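Local coordinates for protein GlcNAc Inducible Gene 2, GIG2 (PDB 6AKZ) that binds an iron(III) ion and is probably an oxygenase of the cupin-related DUF1479 (Gig2-like) family, encoded by a gene inducible by N-acetylglucosamine, at residues Val130-Pro135 with Ile396-Tyr401; Gln171-Asp176 with Leu370-Thr375; Asp390-Asn395 with Gln415-Asp420. All coordinates share one frame; numbering follows the deposited sequence.

Overall arrangement
Following the chain from the N terminus, residues 130-135, leading from strand 127-128 into helix 134-140, open the loop that contact 1 closes at 396-401. Contact 2 is nested inside it: 171-176, which leads from strand 170-171 toward strand 178-181, meets 370-375, where strand 367-371 of the seven-stranded sheet runs out. Helix 382-394 follows; its end at 390-395 pairs with 415-420 in contact 3, a short closure that crosses contact 1. Contacts 1 and 2 touch through Tyr174 and Asp400, contacts 1 and 3 through Gln415 and the backbone of Phe131. Contacts 1 and 3 join the region after edge strand 127-128 and the helices that follow strand 367-371; contact 2 joins two links within the sheet.

Contact 1: residues Val130-Pro135 with Ile396-Tyr401; sequences VFWSKP and ISPADY
Pro398 lies over one face of the Phe131 ring, its CD 3.6 Å from the ring centroid and offset toward the rim, a CH-pi contact made by the carbon next to the proline nitrogen. Phe131 CG stands beside its backbone N (chi1 -59°), where Pro398 CD meets it. The far end of the ring reaches Tyr401: Phe131 CZ sits over a face of the tyrosine ring, 3.3 Å from Tyr401 CG, with the planes inclined at 43°. Ser397 OG comes 3.4 Å from Phe131 CE2. Beside this cluster, Trp132 NE1 donates to Ile396 O over 2.8 Å. NE1 lies almost in line with the carbonyl, which meets the indole in its plane, but the N-H is directed off that line, bending the bond to 132°. Trp132 CZ2 also brushes Pro398 CD at 4.0 Å.

In the next shell, Glu413 holds Ser397 OG by a hydrogen bond, while Thr388 and Ala391 of helix 382-394 pack on the indole. Pro398 occupies the N-cap position of helix 399-402. The side chain of Tyr401 is about 10 Å from the bound iron(III) ion. Aromatic residues following strand 127-128 thus cover the start of a short helix, joining an edge of the main sheet of this cupin-clan fold to its C-terminal helical part.

Contact 2: residues Gln171-Asp176 with Leu370-Thr375; sequences QLVYGD and LYYGQT
The side-chain amide of Gln171 spans to the opposite backbone and is engaged at both ends. Its NE2 donates to Gly373 O (3.0 Å) and to Tyr372 OH (3.1 Å), and both acceptors lie within a few degrees of the amide plane, so the two N-H groups are spent in nearly ideal directions. The bond to Gly373 falls on a carbonyl lone pair. Gln171 and Tyr372 meet tip to tip, amide and ring planes 81° apart; a bend at chi2 (65°) turns CD of the glutamine back from an extended course. On the other branch, OE1 accepts from Thr375 N at 3.2 Å, with the donor tilted from the carbonyl plane, and from a water that also accepts from Gln374 NE2; Gln374 OE1 is hydrogen-bonded to Thr255. The neighbouring backbone closes the pair: Leu172 N donates to Thr375 O at 2.9 Å.

Waters fill in between the two backbones. One, next to the Leu172-Thr375 bond, is gripped four times, donating to Leu172 O and Gly373 O and accepting from Tyr174 N and Thr375 OG1. Toward Tyr371, a second joins Tyr174 O to Gly373 N, and a third gives its protons to Tyr174 O and Tyr371 O. Hydrophobic contact is slight, with Val173 CG2 4.1 Å from Tyr372 CE1. Asp176 OD2 approaches Tyr371 CB at 3.7 Å and has a long, weak ion pair with Arg254. The hydroxyl of Tyr371 is hydrogen-bonded to Arg179, that of Tyr174 to Asp400.

The side chain of Tyr371 is about 7 Å from the bound iron(III) ion. Its backbone, in strand 367-371, is coupled through water to the loop before strand 178-181. Although buried, the joint is thus mainly polar: one glutamine amide and several bound waters satisfy backbone groups that direct strand pairing does not reach.

Contact 3: residues Asp390-Asn395 with Gln415-Asp420; sequences DAFLKN and QGANID
Asn395 and Ala417 form the tight end of this contact. Ala417 N donates to Asn395 OD1 over 2.9 Å in a nearly straight bond (166°), with the donor standing well above the plane of the side-chain carbonyl. Gln415 N also leans on this oxygen, at 3.0 Å, and on Asn395 O, but both bonds are weak and bent. OD1 therefore sits in the curve of the 415-417 backbone, where Gly416, with positive phi, carries the chain round; Ala417 CB is packed against the same oxygen at 3.2 Å.

That methyl group also faces Phe392. Ala417 CB lies over the centre of the phenyl ring, 3.8 Å from its centroid and 12° off the normal, a CH-pi contact of good geometry. It also touches Phe392 O at 3.3 Å, so a single methyl is held between an aromatic face and the last turn of the helix. Phe392 CG is set anti to the backbone N (chi1 -171°), and from there the ring runs out to Ala417. Gln415 turns its own amide the other way, OE1 accepting from Phe131 N and NE2 donating to Glu413 and to Asn129 O.

Packing thins toward the outside. Past Ala417 the ring meets mostly backbone, Phe392 CZ being 3.7 Å from Asn418 N, and the remaining side-chain touch is that of Ile419 CD1, 4.1 Å from Phe392 CE2. Asn418 and Ile419 are exposed to solvent, and Ile419 also meets a crystal neighbour.

Asn395, with positive phi, is the C-prime residue of the Schellman motif ending helix 382-394, in which Ile396 N bonds Ala391 O and Asn395 N, weakly, Phe392 O. The residue terminating the helix thus also holds a loop some twenty residues further along the chain, through one good bond from Ala417 N and a weak one from Gln415 N.

Contact 1: residues Val130-Pro135 with Ile396-Tyr401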
loop_
_atom_site.group_PDB
_atom_site.type_symbol
_atom_site.label_atom_id
_atom_site.label_comp_id
_atom_site.label_asym_id
_atom_site.label_seq_id
_atom_site.Cartn_x
_atom_site.Cartn_y
_atom_site.Cartn_z
ATOM N N VAL A 130 -14.232 -0.166 -12.992
ATOM C CA VAL A 130 -13.665 0.025 -14.278
ATOM C C VAL A 130 -12.139 -0.049 -14.036
ATOM O O VAL A 130 -11.561 0.652 -13.167
ATOM C CB VAL A 130 -14.137 1.315 -14.964
ATOM C CG1 VAL A 130 -13.779 2.603 -14.199
ATOM C CG2 VAL A 130 -13.530 1.420 -16.340
ATOM N N PHE A 131 -11.479 -0.887 -14.816
ATOM C CA PHE A 131 -10.034 -1.122 -14.659
ATOM C C PHE A 131 -9.148 -0.709 -15.830
ATOM O O PHE A 131 -8.022 -0.195 -15.582
ATOM C CB PHE A 131 -9.848 -2.591 -14.324
ATOM C CG PHE A 131 -10.558 -3.000 -13.066
ATOM C CD1 PHE A 131 -10.025 -2.729 -11.821
ATOM C CD2 PHE A 131 -11.851 -3.572 -13.125
ATOM C CE1 PHE A 131 -10.663 -3.137 -10.667
ATOM C CE2 PHE A 131 -12.528 -3.955 -11.967
ATOM C CZ PHE A 131 -11.928 -3.731 -10.720
ATOM N N TRP A 132 -9.600 -0.928 -17.094
ATOM C CA TRP A 132 -8.762 -0.819 -18.282
ATOM C C TRP A 132 -9.173 0.288 -19.283
ATOM O O TRP A 132 -8.773 0.272 -20.465
ATOM C CB TRP A 132 -8.613 -2.217 -18.991
ATOM C CG TRP A 132 -8.282 -3.404 -18.091
ATOM C CD1 TRP A 132 -9.038 -4.521 -17.866
ATOM C CD2 TRP A 132 -7.155 -3.519 -17.203
ATOM N NE1 TRP A 132 -8.449 -5.350 -16.917
ATOM C CE2 TRP A 132 -7.292 -4.749 -16.491
ATOM C CE3 TRP A 132 -6.032 -2.727 -16.970
ATOM C CZ2 TRP A 132 -6.356 -5.189 -15.579
ATOM C CZ3 TRP A 132 -5.089 -3.181 -16.000
ATOM C CH2 TRP A 132 -5.256 -4.394 -15.352
ATOM N N SER A 133 -9.987 1.239 -18.823
ATOM C CA SER A 133 -10.469 2.291 -19.720
ATOM C C SER A 133 -9.337 3.107 -20.288
ATOM O O SER A 133 -8.225 3.168 -19.708
ATOM C CB SER A 133 -11.447 3.219 -18.930
ATOM O OG SER A 133 -10.774 4.007 -17.963
ATOM N N LYS A 134 -9.586 3.792 -21.412
ATOM C CA LYS A 134 -8.583 4.632 -21.985
ATOM C C LYS A 134 -8.010 5.696 -21.005
ATOM O O LYS A 134 -6.788 5.933 -20.979
ATOM C CB LYS A 134 -9.121 5.324 -23.248
ATOM C CG LYS A 134 -8.087 6.230 -23.950
ATOM C CD LYS A 134 -8.817 7.180 -24.894
ATOM C CE LYS A 134 -8.035 7.464 -26.167
ATOM N NZ LYS A 134 -7.532 8.872 -26.270
ATOM N N PRO A 135 -8.906 6.381 -20.231
ATOM C CA PRO A 135 -8.290 7.369 -19.343
ATOM C C PRO A 135 -7.345 6.738 -18.302
ATOM O O PRO A 135 -6.327 7.375 -17.942
ATOM C CB PRO A 135 -9.472 8.084 -18.676
ATOM C CG PRO A 135 -10.728 7.557 -19.373
ATOM C CD PRO A 135 -10.380 6.472 -20.277
ATOM N N ILE A 396 -11.572 -7.972 -19.277
ATOM C CA ILE A 396 -12.309 -8.391 -18.055
ATOM C C ILE A 396 -11.612 -7.781 -16.798
ATOM O O ILE A 396 -10.555 -7.176 -16.909
ATOM C CB ILE A 396 -12.409 -9.906 -17.928
ATOM C CG1 ILE A 396 -11.025 -10.549 -17.926
ATOM C CG2 ILE A 396 -13.277 -10.475 -19.091
ATOM C CD1 ILE A 396 -11.055 -12.042 -17.622
ATOM N N SER A 397 -12.165 -8.066 -15.643
ATOM C CA SER A 397 -11.698 -7.524 -14.366
ATOM C C SER A 397 -10.445 -8.277 -14.012
ATOM O O SER A 397 -10.336 -9.429 -14.367
ATOM C CB SER A 397 -12.747 -7.770 -13.266
ATOM O OG SER A 397 -13.760 -6.810 -13.382
ATOM N N PRO A 398 -9.498 -7.632 -13.257
ATOM C CA PRO A 398 -8.403 -8.402 -12.697
ATOM C C PRO A 398 -8.961 -9.307 -11.632
ATOM O O PRO A 398 -10.106 -9.131 -11.145
ATOM C CB PRO A 398 -7.467 -7.338 -12.099
ATOM C CG PRO A 398 -8.233 -6.084 -12.002
ATOM C CD PRO A 398 -9.334 -6.163 -13.041
ATOM N N ALA A 399 -8.178 -10.296 -11.290
ATOM C CA ALA A 399 -8.613 -11.409 -10.472
ATOM C C ALA A 399 -9.245 -11.074 -9.172
ATOM O O ALA A 399 -10.115 -11.809 -8.709
ATOM C CB ALA A 399 -7.412 -12.313 -10.184
ATOM N N ASP A 400 -8.742 -10.044 -8.487
ATOM C CA ASP A 400 -9.302 -9.701 -7.176
ATOM C C ASP A 400 -10.743 -9.229 -7.293
ATOM O O ASP A 400 -11.479 -9.336 -6.314
ATOM C CB ASP A 400 -8.506 -8.602 -6.441
ATOM C CG ASP A 400 -7.071 -9.028 -6.099
ATOM O OD1 ASP A 400 -6.815 -10.235 -6.052
ATOM O OD2 ASP A 400 -6.189 -8.186 -5.791
ATOM N N TYR A 401 -11.154 -8.714 -8.447
ATOM C CA TYR A 401 -12.539 -8.318 -8.633
ATOM C C TYR A 401 -13.331 -9.362 -9.424
ATOM O O TYR A 401 -14.478 -9.646 -9.118
ATOM C CB TYR A 401 -12.590 -6.945 -9.292
ATOM C CG TYR A 401 -12.201 -5.913 -8.253
ATOM C CD1 TYR A 401 -13.162 -5.397 -7.352
ATOM C CD2 TYR A 401 -10.868 -5.539 -8.084
ATOM C CE1 TYR A 401 -12.783 -4.490 -6.351
ATOM C CE2 TYR A 401 -10.499 -4.604 -7.106
ATOM C CZ TYR A 401 -11.439 -4.117 -6.248
ATOM O OH TYR A 401 -11.043 -3.219 -5.304
#

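Contact 2: residues Gln171-Asp176 with Leu370-Thr375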
loop_
_atom_site.group_PDB
_atom_site.type_symbol
_atom_site.label_atom_id
_atom_site.label_comp_id
_atom_site.label_asym_id
_atom_site.label_seq_id
_atom_site.Cartn_x
_atom_site.Cartn_y
_atom_site.Cartn_z
ATOM N N GLN A 171 8.115 -0.527 -12.888
ATOM C CA GLN A 171 6.746 -0.423 -12.382
ATOM C C GLN A 171 5.846 -1.385 -13.120
ATOM O O GLN A 171 5.810 -1.356 -14.315
ATOM C CB GLN A 171 6.255 1.007 -12.583
ATOM C CG GLN A 171 4.809 1.289 -12.336
ATOM C CD GLN A 171 4.349 1.112 -10.899
ATOM O OE1 GLN A 171 5.134 0.867 -9.954
ATOM N NE2 GLN A 171 3.083 1.363 -10.704
ATOM N N LEU A 172 5.115 -2.190 -12.412
ATOM C CA LEU A 172 4.032 -3.031 -12.985
ATOM C C LEU A 172 2.688 -2.364 -12.690
ATOM O O LEU A 172 2.500 -1.671 -11.690
ATOM C CB LEU A 172 4.007 -4.416 -12.347
ATOM C CG LEU A 172 5.290 -5.209 -12.523
ATOM C CD1 LEU A 172 5.107 -6.593 -11.983
ATOM C CD2 LEU A 172 5.814 -5.197 -13.957
ATOM N N VAL A 173 1.716 -2.675 -13.528
ATOM C CA VAL A 173 0.365 -2.299 -13.283
ATOM C C VAL A 173 -0.400 -3.385 -12.530
ATOM O O VAL A 173 -0.626 -4.539 -13.035
ATOM C CB VAL A 173 -0.385 -1.929 -14.567
ATOM C CG1 VAL A 173 -1.908 -1.694 -14.324
ATOM C CG2 VAL A 173 0.267 -0.713 -15.255
ATOM N N TYR A 174 -0.878 -2.965 -11.360
ATOM C CA TYR A 174 -1.941 -3.672 -10.653
ATOM C C TYR A 174 -3.226 -2.920 -11.011
ATOM O O TYR A 174 -3.360 -1.763 -10.682
ATOM C CB TYR A 174 -1.675 -3.702 -9.169
ATOM C CG TYR A 174 -2.825 -4.192 -8.362
ATOM C CD1 TYR A 174 -3.172 -5.550 -8.358
ATOM C CD2 TYR A 174 -3.578 -3.318 -7.613
ATOM C CE1 TYR A 174 -4.233 -6.027 -7.583
ATOM C CE2 TYR A 174 -4.665 -3.788 -6.833
ATOM C CZ TYR A 174 -4.982 -5.123 -6.822
ATOM O OH TYR A 174 -6.046 -5.561 -6.065
ATOM N N GLY A 175 -4.166 -3.607 -11.677
ATOM C CA GLY A 175 -5.431 -2.947 -12.067
ATOM C C GLY A 175 -6.239 -2.574 -10.863
ATOM O O GLY A 175 -6.482 -3.397 -9.973
ATOM N N ASP A 176 -6.656 -1.322 -10.798
ATOM C CA ASP A 176 -7.502 -0.865 -9.726
ATOM C C ASP A 176 -8.561 0.058 -10.274
ATOM O O ASP A 176 -8.533 0.461 -11.460
ATOM C CB ASP A 176 -6.669 -0.198 -8.622
ATOM C CG ASP A 176 -7.217 -0.427 -7.207
ATOM O OD1 ASP A 176 -8.372 -0.742 -7.035
ATOM O OD2 ASP A 176 -6.473 -0.245 -6.224
ATOM N N LEU A 370 -8.370 8.324 -9.060
ATOM C CA LEU A 370 -8.023 7.118 -9.848
ATOM C C LEU A 370 -6.887 6.437 -9.112
ATOM O O LEU A 370 -5.830 7.042 -8.942
ATOM C CB LEU A 370 -7.576 7.593 -11.207
ATOM C CG LEU A 370 -7.173 6.640 -12.373
ATOM C CD1 LEU A 370 -7.218 7.543 -13.603
ATOM C CD2 LEU A 370 -5.743 6.158 -12.166
ATOM N N TYR A 371 -7.182 5.268 -8.579
ATOM C CA TYR A 371 -6.244 4.500 -7.776
ATOM C C TYR A 371 -5.146 3.914 -8.635
ATOM O O TYR A 371 -5.438 3.305 -9.667
ATOM C CB TYR A 371 -6.906 3.365 -7.000
ATOM C CG TYR A 371 -7.787 3.924 -5.852
ATOM C CD1 TYR A 371 -7.261 4.189 -4.606
ATOM C CD2 TYR A 371 -9.106 4.254 -6.097
ATOM C CE1 TYR A 371 -8.049 4.748 -3.579
ATOM C CE2 TYR A 371 -9.896 4.788 -5.065
ATOM C CZ TYR A 371 -9.378 5.046 -3.834
ATOM O OH TYR A 371 -10.156 5.629 -2.824
ATOM N N TYR A 372 -3.905 4.075 -8.174
ATOM C CA TYR A 372 -2.706 3.504 -8.855
ATOM C C TYR A 372 -1.587 3.458 -7.849
ATOM O O TYR A 372 -1.181 4.520 -7.381
ATOM C CB TYR A 372 -2.398 4.350 -10.134
ATOM C CG TYR A 372 -1.295 3.795 -10.992
ATOM C CD1 TYR A 372 -1.217 2.392 -11.247
ATOM C CD2 TYR A 372 -0.433 4.651 -11.682
ATOM C CE1 TYR A 372 -0.205 1.892 -12.079
ATOM C CE2 TYR A 372 0.612 4.132 -12.457
ATOM C CZ TYR A 372 0.704 2.770 -12.632
ATOM O OH TYR A 372 1.705 2.206 -13.392
ATOM N N GLY A 373 -1.106 2.236 -7.492
ATOM C CA GLY A 373 -0.138 1.976 -6.504
ATOM C C GLY A 373 1.163 1.657 -7.142
ATOM O O GLY A 373 1.255 1.410 -8.367
ATOM N N GLN A 374 2.211 1.677 -6.308
ATOM C CA GLN A 374 3.488 1.198 -6.748
ATOM C C GLN A 374 3.645 -0.290 -6.551
ATOM O O GLN A 374 3.539 -0.770 -5.420
ATOM C CB GLN A 374 4.577 1.949 -5.954
ATOM C CG GLN A 374 5.984 1.523 -6.376
ATOM C CD GLN A 374 7.029 2.442 -5.800
ATOM O OE1 GLN A 374 7.314 2.377 -4.654
ATOM N NE2 GLN A 374 7.685 3.255 -6.663
ATOM N N THR A 375 3.897 -1.009 -7.642
ATOM C CA THR A 375 3.953 -2.444 -7.640
ATOM C C THR A 375 5.266 -2.801 -8.388
ATOM O O THR A 375 5.338 -2.838 -9.611
ATOM C CB THR A 375 2.751 -2.987 -8.420
ATOM O OG1 THR A 375 1.537 -2.500 -7.829
ATOM C CG2 THR A 375 2.764 -4.494 -8.437
HETATM O O HOH W 1 7.572 1.939 -9.475
HETATM O O HOH W 2 0.413 -0.837 -9.971
HETATM O O HOH W 3 -4.489 1.120 -11.252
HETATM O O HOH W 4 -2.673 0.050 -8.757
HETATM O O HOH W 5 -7.471 3.044 -11.721
#

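Contact 3: residues Asp390-Asn395 with Gln415-Asp420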
loop_
_atom_site.group_PDB
_atom_site.type_symbol
_atom_site.label_atom_id
_atom_site.label_comp_id
_atom_site.label_asym_id
_atom_site.label_seq_id
_atom_site.Cartn_x
_atom_site.Cartn_y
_atom_site.Cartn_z
ATOM N N ASP A 390 -3.498 -11.065 -18.872
ATOM C CA ASP A 390 -4.680 -11.854 -19.188
ATOM C C ASP A 390 -5.962 -11.040 -19.126
ATOM O O ASP A 390 -6.819 -11.161 -20.002
ATOM C CB ASP A 390 -4.782 -13.060 -18.249
ATOM C CG ASP A 390 -5.888 -14.016 -18.647
ATOM O OD1 ASP A 390 -5.788 -14.622 -19.735
ATOM O OD2 ASP A 390 -6.857 -14.162 -17.873
ATOM N N ALA A 391 -6.100 -10.212 -18.097
ATOM C CA ALA A 391 -7.330 -9.398 -17.973
ATOM C C ALA A 391 -7.468 -8.330 -19.030
ATOM O O ALA A 391 -8.586 -8.078 -19.528
ATOM C CB ALA A 391 -7.407 -8.779 -16.598
ATOM N N PHE A 392 -6.372 -7.668 -19.348
ATOM C CA PHE A 392 -6.392 -6.622 -20.344
ATOM C C PHE A 392 -6.666 -7.203 -21.747
ATOM O O PHE A 392 -7.363 -6.570 -22.579
ATOM C CB PHE A 392 -5.071 -5.930 -20.377
ATOM C CG PHE A 392 -5.030 -4.692 -21.228
ATOM C CD1 PHE A 392 -5.454 -3.491 -20.712
ATOM C CD2 PHE A 392 -4.604 -4.737 -22.564
ATOM C CE1 PHE A 392 -5.408 -2.333 -21.453
ATOM C CE2 PHE A 392 -4.560 -3.587 -23.331
ATOM C CZ PHE A 392 -4.938 -2.384 -22.786
ATOM N N LEU A 393 -6.005 -8.328 -22.032
ATOM C CA LEU A 393 -6.128 -8.956 -23.365
ATOM C C LEU A 393 -7.589 -9.458 -23.530
ATOM O O LEU A 393 -8.136 -9.401 -24.631
ATOM C CB LEU A 393 -5.118 -10.090 -23.549
ATOM C CG LEU A 393 -3.689 -9.690 -23.911
ATOM C CD1 LEU A 393 -2.771 -10.922 -23.898
ATOM C CD2 LEU A 393 -3.633 -8.925 -25.236
ATOM N N LYS A 394 -8.181 -9.951 -22.478
ATOM C CA LYS A 394 -9.576 -10.440 -22.487
ATOM C C LYS A 394 -10.634 -9.367 -22.173
ATOM O O LYS A 394 -11.841 -9.659 -22.257
ATOM C CB LYS A 394 -9.739 -11.541 -21.461
ATOM C CG LYS A 394 -8.989 -12.802 -21.841
ATOM C CD LYS A 394 -9.053 -13.863 -20.760
ATOM C CE LYS A 394 -10.244 -14.770 -20.998
ATOM N NZ LYS A 394 -10.680 -15.520 -19.786
ATOM N N ASN A 395 -10.204 -8.145 -21.819
ATOM C CA ASN A 395 -11.129 -7.066 -21.460
ATOM C C ASN A 395 -12.100 -7.400 -20.343
ATOM O O ASN A 395 -13.296 -7.110 -20.418
ATOM C CB ASN A 395 -11.892 -6.667 -22.700
ATOM C CG ASN A 395 -12.203 -5.213 -22.761
ATOM O OD1 ASN A 395 -11.838 -4.394 -21.904
ATOM N ND2 ASN A 395 -12.864 -4.859 -23.823
ATOM N N GLN A 415 -14.292 -3.837 -20.197
ATOM C CA GLN A 415 -13.423 -2.933 -19.418
ATOM C C GLN A 415 -12.752 -1.822 -20.147
ATOM O O GLN A 415 -11.868 -1.142 -19.539
ATOM C CB GLN A 415 -12.411 -3.795 -18.647
ATOM C CG GLN A 415 -13.056 -4.616 -17.509
ATOM C CD GLN A 415 -13.499 -3.752 -16.352
ATOM O OE1 GLN A 415 -13.059 -2.620 -16.233
ATOM N NE2 GLN A 415 -14.331 -4.302 -15.477
ATOM N N GLY A 416 -13.038 -1.630 -21.441
ATOM C CA GLY A 416 -12.473 -0.544 -22.187
ATOM C C GLY A 416 -11.057 -0.696 -22.666
ATOM O O GLY A 416 -10.439 0.279 -23.082
ATOM N N ALA A 417 -10.511 -1.913 -22.604
ATOM C CA ALA A 417 -9.109 -2.188 -22.948
ATOM C C ALA A 417 -8.887 -1.969 -24.382
ATOM O O ALA A 417 -9.666 -2.442 -25.189
ATOM C CB ALA A 417 -8.788 -3.629 -22.652
ATOM N N ASN A 418 -7.900 -1.188 -24.708
ATOM C CA ASN A 418 -7.472 -1.040 -26.087
ATOM C C ASN A 418 -6.003 -0.970 -26.148
ATOM O O ASN A 418 -5.406 -0.025 -25.637
ATOM C CB ASN A 418 -8.056 0.223 -26.731
ATOM C CG ASN A 418 -9.307 -0.056 -27.481
ATOM O OD1 ASN A 418 -10.371 0.419 -27.127
ATOM N ND2 ASN A 418 -9.190 -0.856 -28.538
ATOM N N ILE A 419 -5.402 -1.964 -26.800
ATOM C CA ILE A 419 -3.981 -1.959 -27.040
ATOM C C ILE A 419 -3.496 -0.598 -27.556
ATOM O O ILE A 419 -2.403 -0.161 -27.211
ATOM C CB ILE A 419 -3.584 -3.063 -28.082
ATOM C CG1 ILE A 419 -3.587 -4.429 -27.431
ATOM C CG2 ILE A 419 -2.208 -2.810 -28.654
ATOM C CD1 ILE A 419 -2.329 -4.707 -26.621
ATOM N N ASP A 420 -4.257 0.062 -28.426
ATOM C CA ASP A 420 -3.773 1.317 -28.969
ATOM C C ASP A 420 -3.646 2.438 -27.905
ATOM O O ASP A 420 -2.895 3.361 -28.167
ATOM C CB ASP A 420 -4.661 1.879 -30.093
ATOM C CG ASP A 420 -4.482 1.141 -31.450
ATOM O OD1 ASP A 420 -3.591 0.271 -31.616
ATOM O OD2 ASP A 420 -5.279 1.481 -32.363
#